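PDB 6V72: beta-lactamase II from Erythrobacter litoralis, which probably hydrolyses beta-lactams to substituted beta-amino acids with zinc as cofactor, and so confers antibiotic resistance. Local coordinates for residues Phe22-Phe27 against Gln76-Trp80; Val89-Val93 against Gln151-Pro155; Gly178-Cys184 against Ala219-Ser225; Ala191-Leu197 against Leu241-Leu245. All blocks are in the same frame, centred on the assembly; numbering follows the deposited sequence.

Interaction 1. Residues Phe22-Phe27 against Gln76-Trp80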
loop_
_atom_site.group_PDB
_atom_site.type_symbol
_atom_site.label_atom_id
_atom_site.label_comp_id
_atom_site.label_asym_id
_atom_site.label_seq_id
_atom_site.Cartn_x
_atom_site.Cartn_y
_atom_site.Cartn_z
ATOM N N PHE A 22 -24.516 0.752 18.645
ATOM C CA PHE A 22 -25.407 1.909 18.664
ATOM C C PHE A 22 -25.484 2.415 17.233
ATOM O O PHE A 22 -24.505 2.966 16.727
ATOM C CB PHE A 22 -24.887 2.996 19.605
ATOM C CG PHE A 22 -25.813 4.168 19.768
ATOM C CD1 PHE A 22 -26.996 4.038 20.463
ATOM C CD2 PHE A 22 -25.485 5.405 19.251
ATOM C CE1 PHE A 22 -27.847 5.129 20.629
ATOM C CE2 PHE A 22 -26.326 6.492 19.412
ATOM C CZ PHE A 22 -27.513 6.355 20.108
ATOM N N GLY A 23 -26.625 2.218 16.578
ATOM C CA GLY A 23 -26.691 2.469 15.145
ATOM C C GLY A 23 -25.628 1.666 14.405
ATOM O O GLY A 23 -25.495 0.447 14.586
ATOM N N GLU A 24 -24.851 2.356 13.573
ATOM C CA GLU A 24 -23.755 1.741 12.828
ATOM C C GLU A 24 -22.444 1.707 13.607
ATOM O O GLU A 24 -21.420 1.292 13.050
ATOM C CB GLU A 24 -23.515 2.490 11.511
ATOM C CG GLU A 24 -24.677 2.506 10.530
ATOM C CD GLU A 24 -24.520 3.618 9.492
ATOM O OE1 GLU A 24 -25.397 4.508 9.430
ATOM O OE2 GLU A 24 -23.507 3.621 8.753
ATOM N N VAL A 25 -22.427 2.168 14.853
ATOM C CA VAL A 25 -21.179 2.288 15.606
ATOM C C VAL A 25 -21.042 1.108 16.548
ATOM O O VAL A 25 -22.003 0.715 17.223
ATOM C CB VAL A 25 -21.117 3.604 16.398
ATOM C CG1 VAL A 25 -19.721 3.771 17.052
ATOM C CG2 VAL A 25 -21.460 4.771 15.504
ATOM N N SER A 26 -19.848 0.540 16.596
ATOM C CA SER A 26 -19.509 -0.489 17.572
ATOM C C SER A 26 -18.646 0.145 18.658
ATOM O O SER A 26 -17.600 0.726 18.357
ATOM C CB SER A 26 -18.753 -1.632 16.897
ATOM O OG SER A 26 -19.592 -2.330 15.992
ATOM N N PHE A 27 -19.061 0.028 19.911
ATOM C CA PHE A 27 -18.302 0.586 21.024
ATOM C C PHE A 27 -17.675 -0.527 21.848
ATOM O O PHE A 27 -18.329 -1.530 22.154
ATOM C CB PHE A 27 -19.186 1.442 21.933
ATOM C CG PHE A 27 -19.562 2.767 21.346
ATOM C CD1 PHE A 27 -18.651 3.823 21.323
ATOM C CD2 PHE A 27 -20.836 2.968 20.830
ATOM C CE1 PHE A 27 -19.007 5.051 20.781
ATOM C CE2 PHE A 27 -21.196 4.185 20.298
ATOM C CZ PHE A 27 -20.284 5.235 20.281
ATOM N N GLN A 76 -23.851 9.689 15.290
ATOM C CA GLN A 76 -24.235 8.654 16.245
ATOM C C GLN A 76 -23.285 8.604 17.431
ATOM O O GLN A 76 -23.723 8.373 18.560
ATOM C CB GLN A 76 -24.330 7.297 15.551
ATOM C CG GLN A 76 -25.525 7.265 14.611
ATOM C CD GLN A 76 -25.700 5.962 13.865
ATOM O OE1 GLN A 76 -24.754 5.207 13.671
ATOM N NE2 GLN A 76 -26.941 5.697 13.429
ATOM N N ILE A 77 -21.978 8.825 17.209
ATOM C CA ILE A 77 -21.052 8.877 18.340
ATOM C C ILE A 77 -21.420 10.021 19.269
ATOM O O ILE A 77 -21.457 9.864 20.495
ATOM C CB ILE A 77 -19.596 9.008 17.851
ATOM C CG1 ILE A 77 -19.196 7.818 16.996
ATOM C CG2 ILE A 77 -18.647 9.101 19.037
ATOM C CD1 ILE A 77 -17.875 8.046 16.242
ATOM N N VAL A 78 -21.705 11.194 18.692
ATOM C CA VAL A 78 -22.072 12.355 19.493
ATOM C C VAL A 78 -23.346 12.071 20.280
ATOM O O VAL A 78 -23.469 12.442 21.455
ATOM C CB VAL A 78 -22.207 13.589 18.575
ATOM C CG1 VAL A 78 -22.776 14.784 19.338
ATOM C CG2 VAL A 78 -20.826 13.950 17.980
ATOM N N ALA A 79 -24.307 11.397 19.645
ATOM C CA ALA A 79 -25.561 11.082 20.328
ATOM C C ALA A 79 -25.353 10.056 21.433
ATOM O O ALA A 79 -26.007 10.124 22.472
ATOM C CB ALA A 79 -26.600 10.581 19.323
ATOM N N TRP A 80 -24.462 9.088 21.228
ATOM C CA TRP A 80 -24.199 8.122 22.285
ATOM C C TRP A 80 -23.624 8.809 23.518
ATOM O O TRP A 80 -24.017 8.508 24.652
ATOM C CB TRP A 80 -23.252 7.042 21.768
ATOM C CG TRP A 80 -23.261 5.771 22.575
ATOM C CD1 TRP A 80 -24.278 4.864 22.685
ATOM C CD2 TRP A 80 -22.188 5.269 23.376
ATOM N NE1 TRP A 80 -23.900 3.829 23.505
ATOM C CE2 TRP A 80 -22.621 4.050 23.942
ATOM C CE3 TRP A 80 -20.897 5.728 23.662
ATOM C CZ2 TRP A 80 -21.813 3.286 24.780
ATOM C CZ3 TRP A 80 -20.094 4.968 24.493
ATOM C CH2 TRP A 80 -20.552 3.760 25.039
#

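Interaction 2. Residues Val89-Val93 against Gln151-Pro155. With CA (calcium ion), chain D.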
loop_
_atom_site.group_PDB
_atom_site.type_symbol
_atom_site.label_atom_id
_atom_site.label_comp_id
_atom_site.label_asym_id
_atom_site.label_seq_id
_atom_site.Cartn_x
_atom_site.Cartn_y
_atom_site.Cartn_z
ATOM N N VAL A 89 -19.975 15.347 24.213
ATOM C CA VAL A 89 -18.662 15.677 23.666
ATOM C C VAL A 89 -18.468 17.182 23.748
ATOM O O VAL A 89 -19.292 17.960 23.256
ATOM C CB VAL A 89 -18.530 15.183 22.219
ATOM C CG1 VAL A 89 -17.146 15.533 21.672
ATOM C CG2 VAL A 89 -18.758 13.662 22.124
ATOM N N ARG A 90 -17.397 17.612 24.385
ATOM C CA ARG A 90 -17.140 19.041 24.364
ATOM C C ARG A 90 -15.925 19.431 23.547
ATOM O O ARG A 90 -15.814 20.603 23.171
ATOM C CB ARG A 90 -17.002 19.588 25.779
ATOM C CG ARG A 90 -15.797 19.166 26.464
ATOM C CD ARG A 90 -15.472 20.109 27.622
ATOM N NE ARG A 90 -14.469 19.424 28.409
ATOM C CZ ARG A 90 -13.171 19.422 28.131
ATOM N NH1 ARG A 90 -12.689 20.117 27.089
ATOM N NH2 ARG A 90 -12.365 18.721 28.910
ATOM N N ALA A 91 -15.046 18.486 23.231
ATOM C CA ALA A 91 -13.888 18.793 22.406
ATOM C C ALA A 91 -13.529 17.548 21.625
ATOM O O ALA A 91 -13.839 16.433 22.037
ATOM C CB ALA A 91 -12.682 19.250 23.233
ATOM N N ALA A 92 -12.861 17.750 20.493
ATOM C CA ALA A 92 -12.451 16.652 19.629
ATOM C C ALA A 92 -11.084 16.970 19.057
ATOM O O ALA A 92 -10.752 18.132 18.817
ATOM C CB ALA A 92 -13.425 16.422 18.469
ATOM N N VAL A 93 -10.306 15.930 18.808
ATOM C CA VAL A 93 -9.011 16.073 18.160
ATOM C C VAL A 93 -8.961 15.040 17.048
ATOM O O VAL A 93 -9.438 13.911 17.218
ATOM C CB VAL A 93 -7.824 15.921 19.151
ATOM C CG1 VAL A 93 -7.843 14.569 19.891
ATOM C CG2 VAL A 93 -6.492 16.100 18.409
ATOM N N GLN A 151 -4.683 21.750 27.731
ATOM C CA GLN A 151 -5.711 21.914 28.760
ATOM C C GLN A 151 -7.033 21.314 28.317
ATOM O O GLN A 151 -7.713 20.637 29.103
ATOM C CB GLN A 151 -5.902 23.394 29.072
ATOM C CG GLN A 151 -6.817 23.674 30.265
ATOM C CD GLN A 151 -7.035 25.166 30.467
ATOM O OE1 GLN A 151 -7.521 25.853 29.581
ATOM N NE2 GLN A 151 -6.663 25.667 31.625
ATOM N N SER A 152 -7.423 21.570 27.072
ATOM C CA SER A 152 -8.766 21.236 26.616
ATOM C C SER A 152 -8.949 19.760 26.339
ATOM O O SER A 152 -10.081 19.267 26.387
ATOM C CB SER A 152 -9.108 22.017 25.345
ATOM O OG SER A 152 -8.991 23.422 25.557
ATOM N N LEU A 153 -7.872 19.039 26.042
ATOM C CA LEU A 153 -7.982 17.640 25.667
ATOM C C LEU A 153 -7.483 16.714 26.758
ATOM O O LEU A 153 -7.570 15.495 26.598
ATOM C CB LEU A 153 -7.216 17.384 24.362
ATOM C CG LEU A 153 -7.815 18.225 23.208
ATOM C CD1 LEU A 153 -6.905 18.344 22.009
ATOM C CD2 LEU A 153 -9.169 17.658 22.769
ATOM N N ALA A 154 -6.963 17.257 27.851
ATOM C CA ALA A 154 -6.616 16.433 29.004
ATOM C C ALA A 154 -7.809 15.562 29.395
ATOM O O ALA A 154 -8.956 16.027 29.351
ATOM C CB ALA A 154 -6.201 17.330 30.178
ATOM N N PRO A 155 -7.586 14.301 29.811
ATOM C CA PRO A 155 -6.303 13.668 30.141
ATOM C C PRO A 155 -5.502 13.137 28.970
ATOM O O PRO A 155 -4.420 12.628 29.202
ATOM C CB PRO A 155 -6.718 12.511 31.050
ATOM C CG PRO A 155 -8.080 12.131 30.518
ATOM C CD PRO A 155 -8.731 13.462 30.210
HETATM CA CA CA D . -8.981 27.231 28.319
HETATM O O HOH W 1 -9.728 18.676 29.455
HETATM O O HOH W 2 -9.821 24.984 27.697
#

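Interaction 3. Residues Gly178-Cys184 against Ala219-Ser225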
loop_
_atom_site.group_PDB
_atom_site.type_symbol
_atom_site.label_atom_id
_atom_site.label_comp_id
_atom_site.label_asym_id
_atom_site.label_seq_id
_atom_site.Cartn_x
_atom_site.Cartn_y
_atom_site.Cartn_z
ATOM N N GLY A 178 -2.098 3.318 30.661
ATOM C CA GLY A 178 -1.308 2.444 29.811
ATOM C C GLY A 178 -1.832 2.254 28.405
ATOM O O GLY A 178 -1.663 1.173 27.832
ATOM N N ILE A 179 -2.439 3.287 27.823
ATOM C CA ILE A 179 -3.021 3.226 26.487
ATOM C C ILE A 179 -2.340 4.274 25.621
ATOM O O ILE A 179 -2.202 5.433 26.031
ATOM C CB ILE A 179 -4.544 3.473 26.506
ATOM C CG1 ILE A 179 -5.281 2.402 27.304
ATOM C CG2 ILE A 179 -5.098 3.585 25.080
ATOM C CD1 ILE A 179 -6.688 2.843 27.708
ATOM N N ALA A 180 -1.942 3.886 24.422
ATOM C CA ALA A 180 -1.460 4.857 23.454
ATOM C C ALA A 180 -2.152 4.588 22.132
ATOM O O ALA A 180 -2.350 3.426 21.753
ATOM C CB ALA A 180 0.048 4.798 23.272
ATOM N N PHE A 181 -2.513 5.661 21.433
ATOM C CA PHE A 181 -3.242 5.577 20.173
ATOM C C PHE A 181 -2.376 6.135 19.053
ATOM O O PHE A 181 -2.045 7.328 19.052
ATOM C CB PHE A 181 -4.564 6.336 20.271
ATOM C CG PHE A 181 -5.404 6.285 19.014
ATOM C CD1 PHE A 181 -6.132 5.145 18.690
ATOM C CD2 PHE A 181 -5.502 7.397 18.181
ATOM C CE1 PHE A 181 -6.915 5.106 17.548
ATOM C CE2 PHE A 181 -6.305 7.361 17.053
ATOM C CZ PHE A 181 -7.000 6.228 16.734
ATOM N N GLY A 182 -2.021 5.275 18.099
ATOM C CA GLY A 182 -1.095 5.631 17.050
ATOM C C GLY A 182 -1.726 6.149 15.787
ATOM O O GLY A 182 -1.010 6.407 14.822
ATOM N N GLY A 183 -3.042 6.325 15.748
ATOM C CA GLY A 183 -3.661 6.830 14.533
ATOM C C GLY A 183 -3.389 5.944 13.326
ATOM O O GLY A 183 -3.375 4.720 13.413
ATOM N N CYS A 184 -3.180 6.569 12.167
ATOM C CA CYS A 184 -2.923 5.819 10.947
ATOM C C CYS A 184 -1.462 5.456 10.772
ATOM O O CYS A 184 -1.128 4.768 9.804
ATOM C CB CYS A 184 -3.382 6.593 9.721
ATOM S SG CYS A 184 -5.198 6.563 9.448
ATOM N N ALA A 219 3.163 2.094 27.916
ATOM C CA ALA A 219 1.823 1.647 27.559
ATOM C C ALA A 219 1.857 0.255 26.936
ATOM O O ALA A 219 2.562 0.019 25.956
ATOM C CB ALA A 219 1.191 2.643 26.579
ATOM N N ARG A 220 1.067 -0.666 27.489
ATOM C CA ARG A 220 0.980 -2.006 26.927
ATOM C C ARG A 220 -0.262 -2.209 26.074
ATOM O O ARG A 220 -0.398 -3.259 25.449
ATOM C CB ARG A 220 1.022 -3.060 28.041
ATOM C CG ARG A 220 2.388 -3.173 28.685
ATOM C CD ARG A 220 2.463 -4.330 29.683
ATOM N NE ARG A 220 2.717 -5.626 29.051
ATOM C CZ ARG A 220 3.923 -6.067 28.686
ATOM N NH1 ARG A 220 4.048 -7.267 28.130
ATOM N NH2 ARG A 220 5.006 -5.314 28.873
ATOM N N THR A 221 -1.167 -1.243 26.017
ATOM C CA THR A 221 -2.308 -1.321 25.117
ATOM C C THR A 221 -2.076 -0.298 24.013
ATOM O O THR A 221 -2.085 0.909 24.272
ATOM C CB THR A 221 -3.621 -1.054 25.847
ATOM O OG1 THR A 221 -3.853 -2.092 26.807
ATOM C CG2 THR A 221 -4.775 -1.033 24.871
ATOM N N ILE A 222 -1.848 -0.780 22.796
ATOM C CA ILE A 222 -1.642 0.076 21.640
ATOM C C ILE A 222 -2.869 -0.024 20.746
ATOM O O ILE A 222 -3.235 -1.110 20.288
ATOM C CB ILE A 222 -0.366 -0.292 20.871
ATOM C CG1 ILE A 222 0.837 -0.305 21.817
ATOM C CG2 ILE A 222 -0.168 0.689 19.681
ATOM C CD1 ILE A 222 1.069 1.015 22.554
ATOM N N ALA A 223 -3.515 1.109 20.518
ATOM C CA ALA A 223 -4.684 1.230 19.669
ATOM C C ALA A 223 -4.299 1.987 18.406
ATOM O O ALA A 223 -3.328 2.741 18.403
ATOM C CB ALA A 223 -5.782 1.980 20.413
HETATM N N MSE A 224 -5.061 1.773 17.332
HETATM C CA MSE A 224 -4.726 2.393 16.048
HETATM C C MSE A 224 -5.938 2.505 15.142
HETATM O O MSE A 224 -6.998 1.974 15.477
HETATM C CB MSE A 224 -3.596 1.621 15.352
HETATM C CG MSE A 224 -4.003 0.235 14.852
HETATM SE SE MSE A 224 -2.531 -1.034 15.018
HETATM C CE MSE A 224 -2.818 -1.463 16.913
ATOM N N SER A 225 -5.792 3.197 14.002
ATOM C CA SER A 225 -6.972 3.594 13.230
ATOM C C SER A 225 -7.641 2.428 12.520
ATOM O O SER A 225 -8.867 2.422 12.392
ATOM C CB SER A 225 -6.621 4.675 12.213
ATOM O OG SER A 225 -6.362 5.912 12.870
#

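Interaction 4. Residues Ala191-Leu197 against Leu241-Leu245. With CA (calcium ion), chain B.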
loop_
_atom_site.group_PDB
_atom_site.type_symbol
_atom_site.label_atom_id
_atom_site.label_comp_id
_atom_site.label_asym_id
_atom_site.label_seq_id
_atom_site.Cartn_x
_atom_site.Cartn_y
_atom_site.Cartn_z
ATOM N N ALA A 191 1.125 -7.149 10.514
ATOM C CA ALA A 191 1.047 -6.499 9.220
ATOM C C ALA A 191 2.251 -6.846 8.353
ATOM O O ALA A 191 3.375 -7.055 8.838
ATOM C CB ALA A 191 0.970 -4.987 9.398
ATOM N N SER A 192 2.019 -6.880 7.049
ATOM C CA SER A 192 3.101 -7.103 6.099
ATOM C C SER A 192 3.384 -5.887 5.242
ATOM O O SER A 192 4.291 -5.938 4.411
ATOM C CB SER A 192 2.796 -8.311 5.203
ATOM O OG SER A 192 1.550 -8.160 4.543
ATOM N N ASN A 193 2.655 -4.791 5.430
ATOM C CA ASN A 193 2.960 -3.564 4.714
ATOM C C ASN A 193 2.354 -2.404 5.493
ATOM O O ASN A 193 1.605 -2.607 6.453
ATOM C CB ASN A 193 2.455 -3.624 3.266
ATOM C CG ASN A 193 0.962 -3.706 3.179
ATOM O OD1 ASN A 193 0.263 -2.763 3.544
ATOM N ND2 ASN A 193 0.452 -4.832 2.676
ATOM N N LEU A 194 2.699 -1.180 5.075
ATOM C CA LEU A 194 2.250 0.037 5.735
ATOM C C LEU A 194 1.065 0.667 5.026
ATOM O O LEU A 194 0.769 1.847 5.250
ATOM C CB LEU A 194 3.395 1.045 5.841
ATOM C CG LEU A 194 4.523 0.608 6.773
ATOM C CD1 LEU A 194 5.722 1.532 6.629
ATOM C CD2 LEU A 194 4.029 0.558 8.215
ATOM N N GLY A 195 0.392 -0.097 4.174
ATOM C CA GLY A 195 -0.768 0.413 3.499
ATOM C C GLY A 195 -0.375 1.433 2.466
ATOM O O GLY A 195 0.651 1.317 1.775
ATOM N N ASN A 196 -1.218 2.457 2.366
ATOM C CA ASN A 196 -1.091 3.503 1.370
ATOM C C ASN A 196 -0.085 4.548 1.841
ATOM O O ASN A 196 -0.345 5.292 2.807
ATOM C CB ASN A 196 -2.459 4.124 1.110
ATOM C CG ASN A 196 -2.445 5.025 -0.074
ATOM O OD1 ASN A 196 -1.449 5.673 -0.321
ATOM N ND2 ASN A 196 -3.541 5.063 -0.835
ATOM N N LEU A 197 1.059 4.608 1.145
ATOM C CA LEU A 197 2.112 5.582 1.396
ATOM C C LEU A 197 2.098 6.730 0.397
ATOM O O LEU A 197 3.107 7.426 0.250
ATOM C CB LEU A 197 3.479 4.896 1.386
ATOM C CG LEU A 197 3.538 3.814 2.454
ATOM C CD1 LEU A 197 4.870 3.082 2.360
ATOM C CD2 LEU A 197 3.362 4.416 3.860
ATOM N N LEU A 241 8.768 -2.447 9.396
ATOM C CA LEU A 241 8.342 -2.137 8.034
ATOM C C LEU A 241 8.868 -0.778 7.595
ATOM O O LEU A 241 9.304 -0.609 6.447
ATOM C CB LEU A 241 6.814 -2.161 7.935
ATOM C CG LEU A 241 6.170 -3.529 8.106
ATOM C CD1 LEU A 241 4.654 -3.368 8.238
ATOM C CD2 LEU A 241 6.533 -4.429 6.911
ATOM N N ALA A 242 8.813 0.210 8.494
ATOM C CA ALA A 242 9.265 1.556 8.151
ATOM C C ALA A 242 10.765 1.595 7.887
ATOM O O ALA A 242 11.227 2.398 7.062
ATOM C CB ALA A 242 8.885 2.530 9.273
ATOM N N GLU A 243 11.538 0.735 8.564
ATOM C CA GLU A 243 12.982 0.703 8.338
ATOM C C GLU A 243 13.346 0.178 6.959
ATOM O O GLU A 243 14.476 0.400 6.508
ATOM C CB GLU A 243 13.666 -0.152 9.406
ATOM C CG GLU A 243 13.696 0.522 10.769
ATOM C CD GLU A 243 14.062 -0.421 11.933
ATOM O OE1 GLU A 243 13.880 -1.670 11.823
ATOM O OE2 GLU A 243 14.526 0.103 12.974
ATOM N N GLU A 244 12.419 -0.485 6.269
ATOM C CA GLU A 244 12.675 -1.009 4.930
ATOM C C GLU A 244 12.292 -0.044 3.815
ATOM O O GLU A 244 12.489 -0.374 2.635
ATOM C CB GLU A 244 11.940 -2.337 4.727
ATOM C CG GLU A 244 12.347 -3.430 5.713
ATOM C CD GLU A 244 13.853 -3.708 5.725
ATOM O OE1 GLU A 244 14.459 -3.856 4.638
ATOM O OE2 GLU A 244 14.434 -3.790 6.831
ATOM N N LEU A 245 11.799 1.146 4.149
ATOM C CA LEU A 245 11.322 2.086 3.126
ATOM C C LEU A 245 12.484 2.760 2.396
ATOM O O LEU A 245 13.576 2.891 2.949
ATOM C CB LEU A 245 10.419 3.150 3.748
ATOM C CG LEU A 245 9.087 2.624 4.277
ATOM C CD1 LEU A 245 8.294 3.754 4.934
ATOM C CD2 LEU A 245 8.288 2.003 3.134
HETATM CA CA CA B . 14.437 -3.879 11.369
HETATM O O HOH W 3 13.246 -3.763 9.265
#

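Interaction 1. Residues Phe22-Phe27 against Gln76-Trp80
This is an aromatic contact, pinned by one hydrogen bond, between an edge hairpin of the large sheet and helix 71-84. Its tightest ring pair is Phe27-Trp80. The Phe27 ring lies face to face on the six-membered ring of Trp80, with centroids 3.7 Å apart and planes at 13°. Phe22 joins the cluster at an oblique angle, 52° to the indole; its CG is 3.4 Å from Trp80 CD1. Trp35 meets Trp80 edge-to-face. Beside the rings, Val25 CG2 packs on Ile77 CG1 at 4.1 Å. Phe22 CE2 is also 4.1 Å from Ala79 CB.

The chain turns back at Phe22-Val25 in a type II' beta turn, closed by Phe22 N to Val25 O and Val25 N to Phe22 O, each 2.9 Å. It links strands 20-22 and 25-29 of the metallo-beta-lactamase sandwich. Gly23 has a positive phi of 56°, and a CB there would clash with the Gln76 amide. That amide sits against the turn: Glu24 N donates to Gln76 OE1 at 2.9 Å. Glu24 OE2 bonds to Gln73 of the same helix. The helix also carries Glu72 and Glu75, which bind a calcium ion about 6 Å from the Gln76 side chain.

Interaction 2. Residues Val89-Val93 against Gln151-Pro155
A strand arginine reaches out to a backbone carbonyl in the last turn of a helix, and a water continues the link. Arg90 NH1 donates to Ser152 O at 2.8 Å, with the carbonyl lying near the guanidinium plane. The other terminal nitrogen of Arg90, NH2, donates to water 1 at 2.7 Å. The contact joins strand 89-93, inside the large sheet of the metallo-beta-lactamase sandwich, to helix 147-153, which packs on one face of that sheet. Ala91 and Val93 point to the helix, whereas Ala92 points away. Val93 also touches Ile170, next to the smaller sheet, consistent with this face turning toward the inside of the sandwich.

Leu153 supplies the apolar part. Its CA-to-CB bond runs sideways, but the end of the side chain comes back to the strand. Leu153 CD2 is 3.9 Å from Ala91 CB, and Leu153 CD1 is 3.9 Å from Val93 CB. Ile63 and Trp116, on the two neighbouring strands, also touch this leucine.

The outer side of the helix binds calcium. Gln151 OE1 ligates the ion at 2.4 Å together with Glu148. Water 2 is another ligand, at 2.5 Å, and it donates to Ser152 OG at 2.8 Å; that hydroxyl also bonds to Glu148 O. On the strand side, water 1 lies 2.8 Å from both Gln151 O and Ala154 O.

Interaction 3. Residues Gly178-Cys184 against Ala219-Ser225
Four backbone hydrogen bonds pair the two strands. Thr221 N donates to Gly178 O (3.1 Å), Ala180 N to Thr221 O (3.0 Å), Ala223 N to Ala180 O (2.9 Å) and Gly182 N to Ala223 O (2.9 Å). The strands run parallel, 20° apart. Past their ends, Ser225 N still bonds to Gly183 O at 2.9 Å. Toward strand 171-174, Gly178 and Ile179 form a G1 bulge; Gly178 has a positive phi of 68°.

Ile179, Thr221, Phe181 and Ala223 point to one face. There Phe181 CD1 meets Ala223 CB at 3.6 Å, and Ile179 and Ala223 touch strand 34-41 of the other sheet. Ala180 and Ile222 point to the opposite face. Ala180 CB is 4.0 Å from Ile222 CD1, and Ile222 packs on helix 233-243.

Cys184 SG rests 3.6 Å from Ser225 CB. With helix 205-215 between the strands in sequence, this is a beta-alpha-beta crossover. It delivers Cys184 and the adjacent His226 to the zinc site of a class B beta-lactamase, which is empty of zinc in this chain.

Interaction 4. Residues Ala191-Leu197 against Leu241-Leu245
Leu241 gives up most surface in this contact, followed by Leu194 and then Leu245. Leu241 lies near the end of helix 233-243 and points at the backbone of the 191-197 segment. Its CD1 is 3.6 Å from Asn193 O and 3.9 Å from Ala191 O, while its CD2 is 3.7 Å from Ser192 O. Three successive carbonyls thus lie against the end of Leu241. No hydrogen bond crosses between the segments.

Leu194 points toward the helix. Its CG is 3.8 Å from Leu241 CB, and its CD1 is 3.8 Å from Leu245 CD1. Tyr205 of helix 205-215 also packs on Leu194. Leu245, the last residue, comes into place as the helix gives way to a final turn, with Glu244 N bonded to Leu241 O (3.1 Å) and Leu245 N to Ala242 O (3.2 Å). Leu245 CD2 then meets Leu197 CD1 at 3.7 Å.

An Asx turn encloses Leu194: Gly195 N donates to Asn193 OD1 at 2.7 Å. Glu243 faces elsewhere and binds a calcium ion through OE1 at 2.3 Å, with Asp240. In the second subunit, Phe46 packs on Leu241 and Ala198 on Leu197. The contact therefore ties the C-terminal helix to the loop between strand 179-181 and helix 205-215. This loop follows zinc ligand Cys184 and, as in other class B1 metallo-beta-lactamases, borders the active site.

Interaction 3 lies nearest the middle of the chain and holds zinc ligand Cys184. Interactions 1 and 2 both reach the large sheet. Helix 71-84 leads directly to strand 89-93, and the two contact centres are 19 Å apart. Interactions 3 and 4 interleave in sequence, with centres 18 Å apart. The chain leaves interaction 3 past Cys184, passes through the 191-197 loop and returns by strand 221-223 to the C-terminal helix. Interaction 4 is about 31 Å, centre to centre, from both interactions 1 and 2, across the chain centre. Calcium ions sit at or beside interactions 1, 2 and 4, apart from the zinc site.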